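Local coordinates for YycN protein (Bacillus subtilis, PDB 1ON0) that is probably an acyltransferase of the GNAT family, forms a homodimer, and has no established substrate, at residues B[61-66]-B[74-79]. Numbering follows the deposited sequence.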
loop_
_atom_site.group_PDB
_atom_site.type_symbol
_atom_site.label_atom_id
_atom_site.label_comp_id
_atom_site.label_asym_id
_atom_site.label_seq_id
_atom_site.Cartn_x
_atom_site.Cartn_y
_atom_site.Cartn_z
ATOM N N HIS B 61 24.675 -2.600 13.793
ATOM C CA HIS B 61 23.986 -1.367 13.509
ATOM C C HIS B 61 22.495 -1.620 13.625
ATOM O O HIS B 61 21.892 -2.301 12.789
ATOM C CB HIS B 61 24.326 -0.872 12.106
ATOM C CG HIS B 61 25.797 -0.754 11.837
ATOM N ND1 HIS B 61 26.566 -1.816 11.402
ATOM C CD2 HIS B 61 26.630 0.311 11.884
ATOM C CE1 HIS B 61 27.801 -1.406 11.184
ATOM N NE2 HIS B 61 27.870 -0.116 11.467
ATOM N N LEU B 62 21.904 -1.099 14.687
ATOM C CA LEU B 62 20.476 -1.258 14.889
ATOM C C LEU B 62 19.868 0.105 14.592
ATOM O O LEU B 62 20.293 1.125 15.141
ATOM C CB LEU B 62 20.177 -1.731 16.323
ATOM C CG LEU B 62 20.635 -3.164 16.672
ATOM C CD1 LEU B 62 22.141 -3.178 16.940
ATOM C CD2 LEU B 62 19.889 -3.671 17.896
ATOM N N TRP B 63 18.901 0.105 13.684
ATOM C CA TRP B 63 18.215 1.318 13.233
ATOM C C TRP B 63 16.713 1.242 13.463
ATOM O O TRP B 63 16.120 0.162 13.429
ATOM C CB TRP B 63 18.420 1.511 11.722
ATOM C CG TRP B 63 19.822 1.829 11.267
ATOM C CD1 TRP B 63 20.513 2.979 11.501
ATOM C CD2 TRP B 63 20.677 1.002 10.470
ATOM N NE1 TRP B 63 21.744 2.924 10.896
ATOM C CE2 TRP B 63 21.872 1.722 10.253
ATOM C CE3 TRP B 63 20.548 -0.281 9.910
ATOM C CZ2 TRP B 63 22.935 1.209 9.508
ATOM C CZ3 TRP B 63 21.608 -0.793 9.165
ATOM C CH2 TRP B 63 22.784 -0.046 8.971
ATOM N N SER B 64 16.095 2.393 13.686
ATOM C CA SER B 64 14.649 2.452 13.842
ATOM C C SER B 64 14.206 2.966 12.485
ATOM O O SER B 64 14.732 3.977 12.016
ATOM C CB SER B 64 14.254 3.473 14.894
ATOM O OG SER B 64 14.666 4.754 14.479
ATOM N N LEU B 65 13.273 2.272 11.835
ATOM C CA LEU B 65 12.788 2.720 10.527
ATOM C C LEU B 65 11.650 3.709 10.740
ATOM O O LEU B 65 10.655 3.381 11.379
ATOM C CB LEU B 65 12.274 1.529 9.708
ATOM C CG LEU B 65 13.259 0.361 9.655
ATOM C CD1 LEU B 65 12.587 -0.882 9.092
ATOM C CD2 LEU B 65 14.470 0.777 8.829
ATOM N N LYS B 66 11.805 4.913 10.200
ATOM C CA LYS B 66 10.797 5.959 10.326
ATOM C C LYS B 66 10.220 6.365 8.971
ATOM O O LYS B 66 10.934 6.402 7.973
ATOM C CB LYS B 66 11.390 7.200 11.007
ATOM C CG LYS B 66 11.736 7.028 12.485
ATOM C CD LYS B 66 11.942 8.394 13.122
ATOM C CE LYS B 66 12.277 8.306 14.593
ATOM N NZ LYS B 66 12.325 9.681 15.184
ATOM N N GLY B 74 9.161 0.480 11.853
ATOM C CA GLY B 74 9.831 -0.744 12.256
ATOM C C GLY B 74 11.258 -0.640 12.792
ATOM O O GLY B 74 11.672 0.377 13.343
ATOM N N TRP B 75 12.013 -1.716 12.603
ATOM C CA TRP B 75 13.382 -1.836 13.093
ATOM C C TRP B 75 14.241 -2.548 12.048
ATOM O O TRP B 75 13.734 -3.265 11.185
ATOM C CB TRP B 75 13.362 -2.668 14.376
ATOM C CG TRP B 75 12.769 -4.037 14.148
ATOM C CD1 TRP B 75 13.440 -5.169 13.743
ATOM C CD2 TRP B 75 11.382 -4.409 14.235
ATOM N NE1 TRP B 75 12.562 -6.203 13.576
ATOM C CE2 TRP B 75 11.293 -5.770 13.867
ATOM C CE3 TRP B 75 10.207 -3.721 14.580
ATOM C CZ2 TRP B 75 10.067 -6.467 13.843
ATOM C CZ3 TRP B 75 8.990 -4.411 14.555
ATOM C CH2 TRP B 75 8.930 -5.770 14.185
ATOM N N LEU B 76 15.547 -2.370 12.141
ATOM C CA LEU B 76 16.461 -3.008 11.205
ATOM C C LEU B 76 17.773 -3.178 11.950
ATOM O O LEU B 76 18.319 -2.217 12.472
ATOM C CB LEU B 76 16.675 -2.108 9.994
ATOM C CG LEU B 76 17.141 -2.723 8.674
ATOM C CD1 LEU B 76 18.100 -1.743 8.022
ATOM C CD2 LEU B 76 17.807 -4.079 8.877
ATOM N N TRP B 77 18.272 -4.399 12.010
ATOM C CA TRP B 77 19.520 -4.654 12.696
ATOM C C TRP B 77 20.430 -5.483 11.817
ATOM O O TRP B 77 20.100 -6.613 11.477
ATOM C CB TRP B 77 19.240 -5.366 14.031
ATOM C CG TRP B 77 20.426 -6.022 14.677
ATOM C CD1 TRP B 77 21.743 -5.788 14.408
ATOM C CD2 TRP B 77 20.399 -7.002 15.717
ATOM N NE1 TRP B 77 22.536 -6.558 15.207
ATOM C CE2 TRP B 77 21.741 -7.318 16.026
ATOM C CE3 TRP B 77 19.371 -7.644 16.428
ATOM C CZ2 TRP B 77 22.088 -8.258 17.013
ATOM C CZ3 TRP B 77 19.716 -8.574 17.411
ATOM C CH2 TRP B 77 21.064 -8.869 17.693
ATOM N N ILE B 78 21.568 -4.915 11.425
ATOM C CA ILE B 78 22.507 -5.661 10.599
ATOM C C ILE B 78 23.878 -5.717 11.243
ATOM O O ILE B 78 24.232 -4.879 12.075
ATOM C CB ILE B 78 22.674 -5.064 9.177
ATOM C CG1 ILE B 78 23.538 -3.814 9.220
ATOM C CG2 ILE B 78 21.313 -4.761 8.583
ATOM C CD1 ILE B 78 23.849 -3.250 7.847
ATOM N N HIS B 79 24.642 -6.719 10.846
ATOM C CA HIS B 79 25.994 -6.919 11.347
ATOM C C HIS B 79 26.938 -6.893 10.165
ATOM O O HIS B 79 26.652 -7.501 9.137
ATOM C CB HIS B 79 26.108 -8.278 12.019
ATOM C CG HIS B 79 27.508 -8.661 12.385
ATOM N ND1 HIS B 79 28.254 -7.956 13.301
ATOM C CD2 HIS B 79 28.279 -9.700 11.985
ATOM C CE1 HIS B 79 29.426 -8.549 13.458
ATOM N NE2 HIS B 79 29.466 -9.607 12.672
#
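One face of the W77 indole carries L62, whose CG lies 3.8 Å from the centroid of the five-membered ring, a CH-pi contact. W77 CG stands anti to the backbone N (chi1 164°), so the ring lies alongside L62. The N-H of W77 NE1 is hydrogen-bonded to ND1 of H60, the first residue of strand 60-66. The W63 indole has H61 CB over one face. I78 CD1 meets its edge near the ring plane, 3.6 Å from W63 CH2. L76 CD1 packs obliquely, 3.4 Å from W63 CE3. An alanine in place of W77 would remove the indole face under L62 and the N-H bonded to H60, and would probably leave L62 and H60 less firmly held.

The strands form an antiparallel hairpin with three hydrogen-bonded pairs, H61–I78, W63–L76 and L65–G74. The bond from W63 N to L76 O is 2.7 Å and nearly straight, at 173°. At G74, L65 CD1 reaches over the backbone to 3.4 Å from W75 O.

The hairpin is central in the mixed GNAT sheet, between strands 4-7 and 88-96. L62 and W77 face helix 10-31 through Y16, while W63, L65 and L76 touch L5 of strand 4-7.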